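Side-chain contacts in Lmo0812 protein (Listeria monocytogenes serovar 1/2a, PDB 4YF1), which probably hydrolyses guanosine 3',5'-bis(diphosphate), as a putative pyrophosphohydrolase built on a helical HD domain: residues K129-S134 with W140-R145; Y153-K158 with R179-I184; M67-I72 with E79-V84; N38-L43 with A55-D60; A85-N90 with A100-Q105. All blocks are in the same frame, centred on the assembly; numbering follows the deposited sequence. Where two conformers were deposited one is given.

Contact 1. Residues K129-S134 with W140-R145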
# COMPACT_ATOMS: atom_id res chain seq x y z
N LYS A 129 8.07 14.95 17.46
CA LYS A 129 7.63 15.20 18.86
C LYS A 129 8.20 14.15 19.83
O LYS A 129 8.66 14.47 20.94
CB LYS A 129 6.11 15.24 18.98
CG LYS A 129 5.59 15.39 20.41
CD LYS A 129 4.08 15.22 20.46
CE LYS A 129 3.55 15.18 21.89
NZ LYS A 129 3.78 16.46 22.61
N TYR A 130 8.15 12.89 19.38
CA TYR A 130 8.67 11.76 20.13
C TYR A 130 10.17 11.94 20.40
O TYR A 130 10.63 11.74 21.54
CB TYR A 130 8.41 10.47 19.33
CG TYR A 130 8.77 9.20 20.04
CD1 TYR A 130 10.08 8.70 19.99
CD2 TYR A 130 7.81 8.46 20.75
CE1 TYR A 130 10.43 7.53 20.64
CE2 TYR A 130 8.15 7.28 21.40
CZ TYR A 130 9.46 6.82 21.34
OH TYR A 130 9.81 5.66 21.97
N ALA A 131 10.92 12.35 19.38
CA ALA A 131 12.36 12.57 19.53
C ALA A 131 12.67 13.72 20.48
O ALA A 131 13.54 13.60 21.35
CB ALA A 131 13.01 12.82 18.18
N LEU A 132 11.92 14.82 20.35
CA LEU A 132 12.11 16.00 21.21
C LEU A 132 11.71 15.76 22.66
O LEU A 132 12.29 16.38 23.57
CB LEU A 132 11.34 17.20 20.67
CG LEU A 132 11.80 17.74 19.31
CD1 LEU A 132 10.84 18.81 18.84
CD2 LEU A 132 13.23 18.27 19.36
N SER A 133 10.74 14.87 22.89
CA SER A 133 10.27 14.56 24.24
C SER A 133 11.33 13.90 25.14
O SER A 133 11.17 13.90 26.36
CB SER A 133 9.01 13.71 24.20
OG SER A 133 7.95 14.43 23.58
N SER A 134 12.40 13.35 24.55
CA SER A 134 13.47 12.72 25.34
C SER A 134 14.45 13.76 25.89
O SER A 134 15.19 14.40 25.14
CB SER A 134 14.22 11.67 24.52
OG SER A 134 14.94 12.27 23.46
N TRP A 140 16.15 23.77 18.72
CA TRP A 140 17.00 24.72 17.99
C TRP A 140 18.18 24.02 17.32
O TRP A 140 18.88 24.65 16.50
CB TRP A 140 17.55 25.81 18.91
CG TRP A 140 16.51 26.51 19.67
CD1 TRP A 140 16.15 26.28 20.97
CD2 TRP A 140 15.63 27.52 19.19
NE1 TRP A 140 15.12 27.11 21.33
CE2 TRP A 140 14.77 27.87 20.25
CE3 TRP A 140 15.49 28.18 17.96
CZ2 TRP A 140 13.77 28.85 20.13
CZ3 TRP A 140 14.50 29.15 17.83
CH2 TRP A 140 13.65 29.47 18.91
N SER A 141 18.41 22.76 17.67
CA SER A 141 19.55 21.99 17.15
C SER A 141 19.12 20.73 16.43
O SER A 141 19.93 20.09 15.77
CB SER A 141 20.47 21.55 18.30
OG SER A 141 20.94 22.65 19.09
N TYR A 142 17.84 20.38 16.52
CA TYR A 142 17.37 19.13 15.98
C TYR A 142 17.34 18.96 14.46
O TYR A 142 17.73 17.91 13.96
CB TYR A 142 15.97 18.85 16.52
CG TYR A 142 15.39 17.55 16.04
CD1 TYR A 142 15.78 16.33 16.60
CD2 TYR A 142 14.44 17.53 15.02
CE1 TYR A 142 15.24 15.13 16.16
CE2 TYR A 142 13.90 16.34 14.57
CZ TYR A 142 14.30 15.15 15.14
OH TYR A 142 13.74 13.98 14.67
N PHE A 143 16.87 19.98 13.74
CA PHE A 143 16.65 19.84 12.28
C PHE A 143 17.88 20.10 11.40
O PHE A 143 18.49 21.18 11.47
CB PHE A 143 15.55 20.78 11.83
CG PHE A 143 14.22 20.48 12.45
CD1 PHE A 143 13.43 19.46 11.94
CD2 PHE A 143 13.72 21.25 13.49
CE1 PHE A 143 12.18 19.19 12.48
CE2 PHE A 143 12.48 20.98 14.05
CZ PHE A 143 11.71 19.95 13.54
N LYS A 144 18.20 19.14 10.53
CA LYS A 144 19.32 19.32 9.62
C LYS A 144 19.12 20.53 8.70
O LYS A 144 20.10 21.20 8.34
CB LYS A 144 19.62 18.05 8.79
CG LYS A 144 20.87 18.14 7.91
CD LYS A 144 22.13 18.48 8.72
CE LYS A 144 23.37 18.66 7.86
NZ LYS A 144 23.70 17.45 7.06
N ARG A 145 17.87 20.82 8.30
CA ARG A 145 17.61 21.99 7.45
C ARG A 145 17.45 23.26 8.31
O ARG A 145 17.16 24.34 7.79
CB ARG A 145 16.33 21.77 6.62
CG ARG A 145 16.46 22.24 5.19
CD ARG A 145 17.52 21.44 4.46
NE ARG A 145 17.38 20.00 4.73
CZ ARG A 145 18.38 19.12 4.80
NH1 ARG A 145 19.68 19.51 4.70
NH2 ARG A 145 18.10 17.84 5.06

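Contact 2. Residues Y153-K158 with R179-I184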
# COMPACT_ATOMS: atom_id res chain seq x y z
N TYR A 153 8.00 25.90 6.85
CA TYR A 153 7.36 24.82 6.07
C TYR A 153 6.09 24.26 6.71
O TYR A 153 5.01 24.26 6.09
CB TYR A 153 8.40 23.72 5.81
CG TYR A 153 7.88 22.50 5.10
CD1 TYR A 153 7.01 22.63 4.03
CD2 TYR A 153 8.32 21.21 5.44
CE1 TYR A 153 6.54 21.52 3.36
CE2 TYR A 153 7.85 20.09 4.74
CZ TYR A 153 6.97 20.26 3.71
OH TYR A 153 6.51 19.18 2.96
N ASN A 154 6.21 23.82 7.96
CA ASN A 154 5.10 23.23 8.69
C ASN A 154 3.99 24.24 8.98
O ASN A 154 2.78 23.92 8.82
CB ASN A 154 5.64 22.53 9.94
CG ASN A 154 6.41 21.27 9.59
OD1 ASN A 154 7.67 21.23 9.57
ND2 ASN A 154 5.68 20.25 9.25
N GLN A 155 4.37 25.48 9.29
CA GLN A 155 3.36 26.53 9.47
C GLN A 155 2.67 26.79 8.14
O GLN A 155 1.42 27.00 8.10
CB GLN A 155 3.98 27.81 10.06
CG GLN A 155 4.22 27.61 11.53
CD GLN A 155 4.74 28.86 12.21
OE1 GLN A 155 5.17 29.83 11.57
NE2 GLN A 155 4.66 28.85 13.49
N GLY A 156 3.43 26.72 7.03
CA GLY A 156 2.83 26.89 5.70
C GLY A 156 1.74 25.83 5.39
O GLY A 156 0.66 26.17 4.85
N ILE A 157 2.03 24.57 5.70
CA ILE A 157 1.04 23.48 5.49
C ILE A 157 -0.15 23.76 6.40
O ILE A 157 -1.30 23.83 5.95
CB ILE A 157 1.62 22.08 5.80
CG1 ILE A 157 2.83 21.73 4.89
CG2 ILE A 157 0.52 21.01 5.66
CD1 ILE A 157 2.55 21.82 3.41
N LYS A 158 0.13 23.97 7.70
CA LYS A 158 -0.93 24.22 8.66
C LYS A 158 -1.84 25.39 8.26
O LYS A 158 -3.08 25.28 8.32
CB LYS A 158 -0.38 24.38 10.08
CG LYS A 158 -1.37 24.99 11.06
CD LYS A 158 -0.68 25.28 12.37
CE LYS A 158 -1.36 26.42 13.10
NZ LYS A 158 -1.18 27.72 12.38
N ARG A 179 -2.10 20.94 16.06
CA ARG A 179 -1.62 20.90 17.44
C ARG A 179 -0.13 20.57 17.52
O ARG A 179 0.60 21.17 18.30
CB ARG A 179 -2.44 19.93 18.32
CG ARG A 179 -3.87 20.37 18.59
CD ARG A 179 -4.54 19.52 19.68
NE ARG A 179 -4.44 18.07 19.45
CZ ARG A 179 -5.31 17.33 18.75
NH1 ARG A 179 -6.37 17.87 18.16
NH2 ARG A 179 -5.10 16.03 18.62
N LEU A 180 0.32 19.60 16.71
CA LEU A 180 1.73 19.26 16.67
C LEU A 180 2.61 20.43 16.20
O LEU A 180 3.70 20.65 16.76
CB LEU A 180 2.03 18.04 15.79
CG LEU A 180 1.97 16.70 16.46
CD1 LEU A 180 1.98 15.59 15.44
CD2 LEU A 180 3.14 16.55 17.42
N VAL A 181 2.16 21.15 15.16
CA VAL A 181 2.94 22.30 14.67
C VAL A 181 3.06 23.37 15.76
O VAL A 181 4.17 23.92 15.98
CB VAL A 181 2.35 22.86 13.36
CG1 VAL A 181 3.01 24.17 12.94
CG2 VAL A 181 2.50 21.81 12.27
N LYS A 182 1.95 23.64 16.44
CA LYS A 182 1.92 24.62 17.54
C LYS A 182 2.83 24.20 18.70
O LYS A 182 3.53 25.05 19.29
CB LYS A 182 0.49 24.82 18.03
CG LYS A 182 0.30 25.93 19.05
CD LYS A 182 -1.17 26.19 19.32
CE LYS A 182 -1.38 27.33 20.30
NZ LYS A 182 -2.83 27.54 20.60
N TRP A 183 2.86 22.90 18.99
CA TRP A 183 3.70 22.37 20.08
C TRP A 183 5.19 22.43 19.74
O TRP A 183 6.00 22.88 20.55
CB TRP A 183 3.34 20.90 20.40
CG TRP A 183 3.98 20.40 21.71
CD1 TRP A 183 3.43 20.47 22.96
CD2 TRP A 183 5.26 19.76 21.87
NE1 TRP A 183 4.29 19.93 23.88
CE2 TRP A 183 5.42 19.48 23.25
CE3 TRP A 183 6.29 19.41 20.99
CZ2 TRP A 183 6.58 18.87 23.77
CZ3 TRP A 183 7.44 18.78 21.50
CH2 TRP A 183 7.57 18.52 22.88
N ILE A 184 5.56 21.94 18.57
CA ILE A 184 6.94 21.93 18.16
C ILE A 184 7.52 23.33 17.86
O ILE A 184 8.63 23.62 18.28
CB ILE A 184 7.16 20.98 16.97
CG1 ILE A 184 6.86 19.54 17.39
CG2 ILE A 184 8.58 21.09 16.40
CD1 ILE A 184 6.80 18.56 16.25

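Contact 3. Residues M67-I72 with E79-V84. With NA (sodium ion), chain E.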
# COMPACT_ATOMS: atom_id res chain seq x y z
N MSE A 67 11.44 2.94 -8.15
CA MSE A 67 10.09 2.81 -8.70
C MSE A 67 9.70 4.18 -9.24
O MSE A 67 10.02 5.21 -8.63
CB MSE A 67 9.10 2.32 -7.64
CG MSE A 67 7.71 2.07 -8.21
SE MSE A 67 6.53 1.28 -6.84
CE MSE A 67 5.54 0.11 -8.07
N THR A 68 9.02 4.19 -10.38
CA THR A 68 8.64 5.42 -11.07
C THR A 68 7.13 5.58 -11.25
O THR A 68 6.35 4.67 -10.97
CB THR A 68 9.21 5.40 -12.50
OG1 THR A 68 8.57 4.37 -13.27
CG2 THR A 68 10.72 5.16 -12.47
N ASP A 69 6.75 6.75 -11.77
CA ASP A 69 5.36 7.05 -12.10
C ASP A 69 4.81 6.01 -13.09
O ASP A 69 3.67 5.56 -12.95
CB ASP A 69 5.28 8.44 -12.76
CG ASP A 69 3.88 8.76 -13.25
OD1 ASP A 69 3.03 9.18 -12.43
OD2 ASP A 69 3.62 8.61 -14.45
N ALA A 70 5.61 5.65 -14.09
CA ALA A 70 5.21 4.66 -15.10
C ALA A 70 4.94 3.28 -14.49
O ALA A 70 4.00 2.60 -14.90
CB ALA A 70 6.26 4.56 -16.19
N ASP A 71 5.76 2.88 -13.52
CA ASP A 71 5.56 1.60 -12.80
C ASP A 71 4.22 1.62 -12.04
O ASP A 71 3.46 0.66 -12.09
CB ASP A 71 6.69 1.34 -11.80
CG ASP A 71 8.04 1.17 -12.46
OD1 ASP A 71 8.11 0.57 -13.56
OD2 ASP A 71 9.05 1.60 -11.86
N ILE A 72 3.93 2.73 -11.35
CA ILE A 72 2.64 2.82 -10.63
C ILE A 72 1.45 2.74 -11.58
O ILE A 72 0.49 2.05 -11.28
CB ILE A 72 2.56 4.09 -9.76
CG1 ILE A 72 3.64 4.02 -8.68
CG2 ILE A 72 1.18 4.20 -9.08
CD1 ILE A 72 3.66 5.19 -7.75
N GLU A 79 -5.59 6.46 -11.80
CA GLU A 79 -6.15 7.19 -10.66
C GLU A 79 -5.17 7.23 -9.50
O GLU A 79 -4.91 8.30 -8.94
CB GLU A 79 -7.47 6.59 -10.16
CG GLU A 79 -8.67 6.85 -11.04
CD GLU A 79 -9.99 6.50 -10.35
OE1 GLU A 79 -10.77 5.71 -10.93
OE2 GLU A 79 -10.23 6.99 -9.23
N VAL A 80 -4.66 6.06 -9.11
CA VAL A 80 -3.65 5.99 -8.04
C VAL A 80 -2.36 6.74 -8.47
O VAL A 80 -1.78 7.51 -7.69
CB VAL A 80 -3.37 4.53 -7.67
CG1 VAL A 80 -2.15 4.40 -6.76
CG2 VAL A 80 -4.60 3.93 -7.01
N ALA A 81 -1.92 6.52 -9.72
CA ALA A 81 -0.70 7.18 -10.22
C ALA A 81 -0.83 8.70 -10.13
O ALA A 81 0.10 9.37 -9.68
CB ALA A 81 -0.38 6.75 -11.63
N ASP A 82 -1.99 9.23 -10.50
CA ASP A 82 -2.24 10.67 -10.43
C ASP A 82 -2.28 11.20 -9.02
O ASP A 82 -1.83 12.32 -8.76
CB ASP A 82 -3.53 11.04 -11.16
CG ASP A 82 -3.40 10.91 -12.67
OD1 ASP A 82 -2.25 10.78 -13.18
OD2 ASP A 82 -4.45 10.93 -13.35
N LEU A 83 -2.85 10.43 -8.11
CA LEU A 83 -2.90 10.86 -6.72
C LEU A 83 -1.45 10.92 -6.16
O LEU A 83 -1.06 11.89 -5.51
CB LEU A 83 -3.80 9.95 -5.88
CG LEU A 83 -5.32 10.14 -6.11
CD1 LEU A 83 -6.11 9.01 -5.48
CD2 LEU A 83 -5.77 11.49 -5.56
N VAL A 84 -0.66 9.91 -6.48
CA VAL A 84 0.73 9.85 -6.06
C VAL A 84 1.54 11.02 -6.62
O VAL A 84 2.29 11.69 -5.88
CB VAL A 84 1.38 8.51 -6.47
CG1 VAL A 84 2.89 8.56 -6.26
CG2 VAL A 84 0.81 7.39 -5.65
NA NA E . 11.64 6.79 -7.81
O HOH W 1 2.96 8.69 -9.80

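Contact 4. Residues N38-L43 with A55-D60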
# COMPACT_ATOMS: atom_id res chain seq x y z
N ASN A 38 1.72 3.71 8.46
CA ASN A 38 1.10 4.68 9.38
C ASN A 38 0.31 5.77 8.67
O ASN A 38 -0.74 6.20 9.15
CB ASN A 38 2.15 5.36 10.31
CG ASN A 38 2.69 4.45 11.41
OD1 ASN A 38 2.19 3.35 11.65
ND2 ASN A 38 3.72 4.94 12.14
N VAL A 39 0.81 6.23 7.52
CA VAL A 39 0.11 7.25 6.73
C VAL A 39 -1.19 6.59 6.18
O VAL A 39 -2.25 7.18 6.22
CB VAL A 39 1.00 7.78 5.59
CG1 VAL A 39 0.21 8.53 4.56
CG2 VAL A 39 2.13 8.64 6.14
N ALA A 40 -1.07 5.36 5.70
CA ALA A 40 -2.28 4.65 5.17
C ALA A 40 -3.37 4.50 6.25
O ALA A 40 -4.55 4.65 5.98
CB ALA A 40 -1.88 3.28 4.61
N ARG A 41 -2.96 4.21 7.48
CA ARG A 41 -3.88 4.14 8.60
C ARG A 41 -4.59 5.45 8.89
O ARG A 41 -5.81 5.47 9.14
CB ARG A 41 -3.15 3.61 9.86
CG ARG A 41 -3.95 3.66 11.14
CD ARG A 41 -3.23 3.05 12.34
NE ARG A 41 -3.99 3.31 13.54
CZ ARG A 41 -4.03 4.48 14.17
NH1 ARG A 41 -3.25 5.51 13.77
NH2 ARG A 41 -4.80 4.61 15.25
N ILE A 42 -3.85 6.56 8.92
CA ILE A 42 -4.45 7.88 9.13
C ILE A 42 -5.52 8.14 8.05
O ILE A 42 -6.60 8.55 8.34
CB ILE A 42 -3.38 8.96 9.07
CG1 ILE A 42 -2.47 8.87 10.31
CG2 ILE A 42 -4.02 10.33 9.00
CD1 ILE A 42 -1.13 9.55 10.16
N LEU A 43 -5.20 7.85 6.82
CA LEU A 43 -6.15 8.08 5.71
C LEU A 43 -7.39 7.16 5.77
O LEU A 43 -8.51 7.63 5.53
CB LEU A 43 -5.44 7.96 4.37
CG LEU A 43 -4.38 9.06 4.12
CD1 LEU A 43 -3.43 8.68 3.00
CD2 LEU A 43 -5.06 10.39 3.79
N ALA A 55 -2.41 5.49 -2.49
CA ALA A 55 -1.54 6.57 -2.95
C ALA A 55 -0.67 7.02 -1.78
O ALA A 55 0.51 7.31 -1.96
CB ALA A 55 -2.33 7.74 -3.51
N GLY A 56 -1.25 7.06 -0.57
CA GLY A 56 -0.46 7.46 0.62
C GLY A 56 0.64 6.45 0.91
O GLY A 56 1.79 6.80 1.25
N LEU A 57 0.28 5.18 0.77
CA LEU A 57 1.20 4.08 0.96
C LEU A 57 2.41 4.13 -0.02
O LEU A 57 3.55 3.84 0.36
CB LEU A 57 0.42 2.78 0.75
CG LEU A 57 1.06 1.48 1.19
CD1 LEU A 57 0.97 1.33 2.70
CD2 LEU A 57 0.36 0.31 0.50
N LEU A 58 2.14 4.50 -1.28
CA LEU A 58 3.17 4.48 -2.32
C LEU A 58 4.08 5.72 -2.40
O LEU A 58 5.08 5.69 -3.11
CB LEU A 58 2.52 4.23 -3.67
CG LEU A 58 1.83 2.87 -3.80
CD1 LEU A 58 1.06 2.79 -5.10
CD2 LEU A 58 2.82 1.72 -3.71
N HIS A 59 3.75 6.77 -1.66
CA HIS A 59 4.54 7.99 -1.70
C HIS A 59 6.06 7.75 -1.51
O HIS A 59 6.85 8.15 -2.37
CB HIS A 59 3.98 9.02 -0.70
CG HIS A 59 4.86 10.21 -0.49
ND1 HIS A 59 4.81 11.33 -1.29
CD2 HIS A 59 5.83 10.46 0.44
CE1 HIS A 59 5.70 12.22 -0.86
NE2 HIS A 59 6.32 11.71 0.19
N ASP A 60 6.44 7.07 -0.43
CA ASP A 60 7.88 6.78 -0.16
C ASP A 60 8.52 5.85 -1.19
O ASP A 60 9.72 5.94 -1.42
CB ASP A 60 8.08 6.11 1.21
CG ASP A 60 7.87 7.04 2.38
OD1 ASP A 60 7.50 8.23 2.21
OD2 ASP A 60 8.11 6.55 3.51

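Contact 5. Residues A85-N90 with A100-Q105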
# COMPACT_ATOMS: atom_id res chain seq x y z
N ALA A 85 1.39 11.28 -7.92
CA ALA A 85 2.11 12.36 -8.57
C ALA A 85 1.75 13.71 -8.00
O ALA A 85 2.60 14.61 -8.01
CB ALA A 85 1.86 12.36 -10.08
N SER A 86 0.53 13.87 -7.49
CA SER A 86 0.12 15.17 -6.95
C SER A 86 1.00 15.66 -5.78
O SER A 86 1.17 16.87 -5.63
CB SER A 86 -1.34 15.18 -6.51
OG SER A 86 -1.57 14.46 -5.30
N HIS A 87 1.60 14.76 -5.01
CA HIS A 87 2.45 15.15 -3.85
C HIS A 87 3.93 14.77 -3.94
O HIS A 87 4.68 14.98 -2.99
CB HIS A 87 1.85 14.57 -2.57
CG HIS A 87 2.70 14.76 -1.35
ND1 HIS A 87 3.52 15.86 -1.19
CD2 HIS A 87 2.76 14.07 -0.19
CE1 HIS A 87 4.10 15.79 -0.00
NE2 HIS A 87 3.65 14.73 0.63
N THR A 88 4.35 14.27 -5.09
CA THR A 88 5.74 13.82 -5.28
C THR A 88 6.59 15.05 -5.58
O THR A 88 6.19 15.87 -6.39
CB THR A 88 5.87 12.84 -6.47
OG1 THR A 88 5.09 11.66 -6.22
CG2 THR A 88 7.33 12.41 -6.69
N GLU A 89 7.74 15.17 -4.93
CA GLU A 89 8.64 16.30 -5.15
C GLU A 89 9.50 16.05 -6.38
O GLU A 89 9.83 14.91 -6.70
CB GLU A 89 9.57 16.50 -3.94
CG GLU A 89 8.88 16.93 -2.64
CD GLU A 89 9.85 17.15 -1.48
OE1 GLU A 89 11.02 16.70 -1.54
OE2 GLU A 89 9.43 17.74 -0.46
N ASN A 90 9.82 17.12 -7.09
CA ASN A 90 10.78 17.03 -8.17
C ASN A 90 12.14 17.20 -7.47
O ASN A 90 12.52 18.32 -7.12
CB ASN A 90 10.55 18.12 -9.20
CG ASN A 90 11.52 18.04 -10.37
OD1 ASN A 90 12.71 17.75 -10.20
ND2 ASN A 90 11.01 18.30 -11.58
N ALA A 100 8.01 25.04 -1.18
CA ALA A 100 7.05 26.06 -1.57
C ALA A 100 5.98 25.43 -2.50
O ALA A 100 4.78 25.81 -2.45
CB ALA A 100 7.75 27.20 -2.28
N HIS A 101 6.42 24.52 -3.35
CA HIS A 101 5.48 23.90 -4.28
C HIS A 101 4.47 23.03 -3.53
O HIS A 101 3.30 22.95 -3.91
CB HIS A 101 6.17 23.12 -5.39
CG HIS A 101 6.97 23.98 -6.32
ND1 HIS A 101 8.06 23.50 -7.02
CD2 HIS A 101 6.92 25.31 -6.58
CE1 HIS A 101 8.59 24.48 -7.72
NE2 HIS A 101 7.93 25.59 -7.45
N THR A 102 4.92 22.38 -2.46
CA THR A 102 4.00 21.57 -1.63
C THR A 102 2.96 22.45 -0.90
O THR A 102 1.75 22.08 -0.83
CB THR A 102 4.76 20.64 -0.73
OG1 THR A 102 5.47 19.71 -1.55
CG2 THR A 102 3.86 19.87 0.22
N ILE A 103 3.38 23.60 -0.40
CA ILE A 103 2.46 24.55 0.24
C ILE A 103 1.38 25.02 -0.75
O ILE A 103 0.17 24.99 -0.40
CB ILE A 103 3.22 25.74 0.86
CG1 ILE A 103 4.05 25.22 2.02
CG2 ILE A 103 2.26 26.85 1.32
CD1 ILE A 103 5.12 26.21 2.51
N GLU A 104 1.78 25.34 -1.99
CA GLU A 104 0.81 25.75 -3.00
C GLU A 104 -0.19 24.60 -3.28
O GLU A 104 -1.40 24.83 -3.44
CB GLU A 104 1.49 26.20 -4.34
CG GLU A 104 0.48 26.53 -5.48
CD GLU A 104 1.12 26.84 -6.85
OE1 GLU A 104 2.37 26.72 -7.01
OE2 GLU A 104 0.38 27.23 -7.77
N GLN A 105 0.33 23.37 -3.35
CA GLN A 105 -0.51 22.21 -3.61
C GLN A 105 -1.50 21.91 -2.45
O GLN A 105 -2.70 21.58 -2.71
CB GLN A 105 0.36 21.01 -3.96
CG GLN A 105 -0.36 19.72 -4.19
CD GLN A 105 -1.12 19.70 -5.48
OE1 GLN A 105 -1.06 20.63 -6.29
NE2 GLN A 105 -1.82 18.62 -5.68
O HOH W 2 -1.44 16.40 -3.39
O HOH W 3 4.53 17.93 -2.95
O HOH W 4 6.90 18.37 0.08

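Contact 1. Residues K129-S134 with W140-R145
Y142 lays its aromatic side chain against the C-terminal part of helix 111-132, where A131 and L132 receive it at two levels. The ring swings out with CG anti to the backbone N (chi1 -179°), which carries the phenol end as far as A131: the methyl CB sits 3.8 Å from Y142 CE1 and also close to the hydroxyl. The methyl approaches the ring obliquely. Nearer the backbone, L132 uses one branch. Its CG lies beside its own N (chi1 -65°), and CD2 comes to 4.0 Å from Y142 CB, with Y142 CG equally near. No hydrogen bond spans the gap, so the two segments meet by apolar contact alone. F143, next in the chain, meets the edge of the tyrosine ring: Y142 CD2 stands 3.6 Å above the F143 ring plane, over its centre.

Two serines, S133 and S134, bond back to carbonyls of their own segment. K129 O accepts S133 N at 2.9 Å and S133 OG at 2.7 Å, from opposite faces of the carbonyl plane, while S134 OG reaches back to A131 O at 2.9 Å. On the same helix V128 also touches Y142 and F143. This is a surface contact between consecutive helices of an all-helical HD domain, packing the short helix 139-142 and the turn after it against the C-terminal part of helix 111-132.

Contact 2. Residues Y153-K158 with R179-I184
N154 O takes the backbone N-H of K158 at 2.9 Å in the regular helical pattern, and V181 CG2 rests 4.1 Å from this same oxygen. Across these two segments V181 makes all the contacts, and its two methyls divide the work. CG2 faces N154, 4.0 Å from N154 CB. CG1, set anti to the backbone N (chi1 172°), touches two longer side chains from directions about at right angles, 3.9 Å from Q155 CG and 3.9 Å from K158 CD. Both chains pass the methyl at a slant and touch it with their aliphatic stems rather than their polar ends.

The backbones come closest at N154 and V181, whose CA atoms are 6.4 Å apart. Around them the short helical segments run roughly antiparallel, with axes 9.9 Å apart and a signed crossing angle of -150°. No hydrogen bond joins them. V181 also packs on L125 of helix 111-132, next to which L180 covers L122 and T126, while I157 turns to helix 95-108. V181 thus rests on CB, CG and CD of three polar side chains where two near-antiparallel helices pack, joining the C-terminal helix to the rest of an all-helical fold.

Contact 3. Residues M67-I72 with E79-V84
Apolar contacts carry most of this interface, and I72 makes them. Its CG2, anti to the backbone N, presses on the backbone of A81 at 3.7 Å from A81 CA, with A81 CB alongside and V80 CG1 4.1 Å away. The other branch extends fully (chi2 -179°), so that I72 CD1 meets V84 CG1 tip to tip at 3.8 Å.

A water supplies the polar link: it donates to D69 OD1 at 2.7 Å and to A81 O at 2.9 Å. The D69 carboxylate also forms a salt bridge through OD2 with R73, whose guanidinium in turn pairs with D82; this arginine probably offsets the two like charges nearby.

At the start of the helix, T68 and D71 form a capping box. D71 N donates to T68 OG1 at 3.2 Å, and T68 N returns a bond to D71 OD2 at 3.0 Å, on the anti side, tilted out of the carboxylate plane. One residue earlier, M67, a selenomethionine, gives its carbonyl O to the sodium ion at 2.4 Å, along with V62 O and T65 O.

Helices 69-76 and 78-87 thus pack on each other beside helix 50-64, where V62 touches both I72 and V84, while M67 and D71 border A61 and T65 of the second subunit.

Contact 4. Residues N38-L43 with A55-D60
L57 and A40 meet where the backbones of the two segments are nearest, their CA atoms 5.5 Å apart. Along the L57 side chain, CB is still 4.5 Å from A40 CB. CG then leads away from L57's own backbone N (chi1 -167°) and, 4.9 Å from A40 CB, makes no contact across the segments. The bend at chi2, 77°, turns one methyl back: CD1 settles 3.9 Å from A40 CB, the only contact of this side chain with the facing segment. Beyond A40, L57 also packs on P36 and L37 of helix 35-45 and on L57 of the second subunit, so the leucine serves both the helix pair and the dimer.

One residue earlier, G56 offers bare backbone to two branches of the facing helix. L43 CD1 stands 4.0 Å from G56 CA, and V39 CG1, anti to its backbone N, lies 4.1 Å from G56 O. With no side chain on G56, the two branches pack on its backbone, and the axes of the short segments come to 8.1 Å, nearly antiparallel at 160°. No hydrogen bonds cross here, and every touching residue is buried.

L43 continues onto A115, L116 and A119 of helix 111-132. Segment 55-60 ends in H59 and D60, which together with H35 and D120 resemble the H...HD...D signature of the HD superfamily; no metal is bound to them here. The helix pair is consistent with the helical core of an HD-type domain.

Contact 5. Residues A85-N90 with A100-Q105
H87 and T102 mark the nearest approach of the two backbones, CA to CA 7.0 Å. Helix 100-105 is regular, whereas the facing segment leaves its helix: H87 has phi -116°, and T88 to N90 run on extended. Q105 bends at chi2 (72°), bringing its amide to the S86 carbonyl. Q105 NE2 is 3.5 Å from S86 O, but the angle is poor for a hydrogen bond; S86 CB is 3.6 Å from NE2, and a water bridges instead, donating to S86 OG at 2.7 Å and accepting from NE2. S86 OG also bonds L83 O.

T102 points its CG2 obliquely at the H87 ring, 4.1 Å from CE1. A second water, met by H87 ND1 in the plane of the ring at 2.9 Å, and a third, 2.7 Å from E89 OE2, both lie 2.5 Å from T102 OG1, short contacts that remain doubtful. H87, modelled in two conformers, is a less certain partner. E89 also forms salt bridges with K99, R98 and K91, and H87 NE2 bonds to D120 OD2. This water-bridged contact, with a histidine held to an aspartate of the H...HD...D pattern, probably borders the active site of this HD-type protein.

In the fold
Contacts 3, 4 and 5 cluster within about 14 to 16 Å of one another, centre to centre, around the putative HD site. L83 CB touches A55 CB at 3.6 Å between contacts 3 and 4, and both contacts reach the second subunit; contacts 3 and 5 share helix 78-87. H59 CE1 of contact 4 lies 3.5 Å from H87 CD2 of contact 5 in a ring stack. The sodium ion of contact 3 is about 14 Å from the H87 side chain. Contact 2 touches contact 5 through Y153, G156 and I157, while a K129-W183 cation-pi pair ties it to contact 1, about 32 Å from contact 3 between centres.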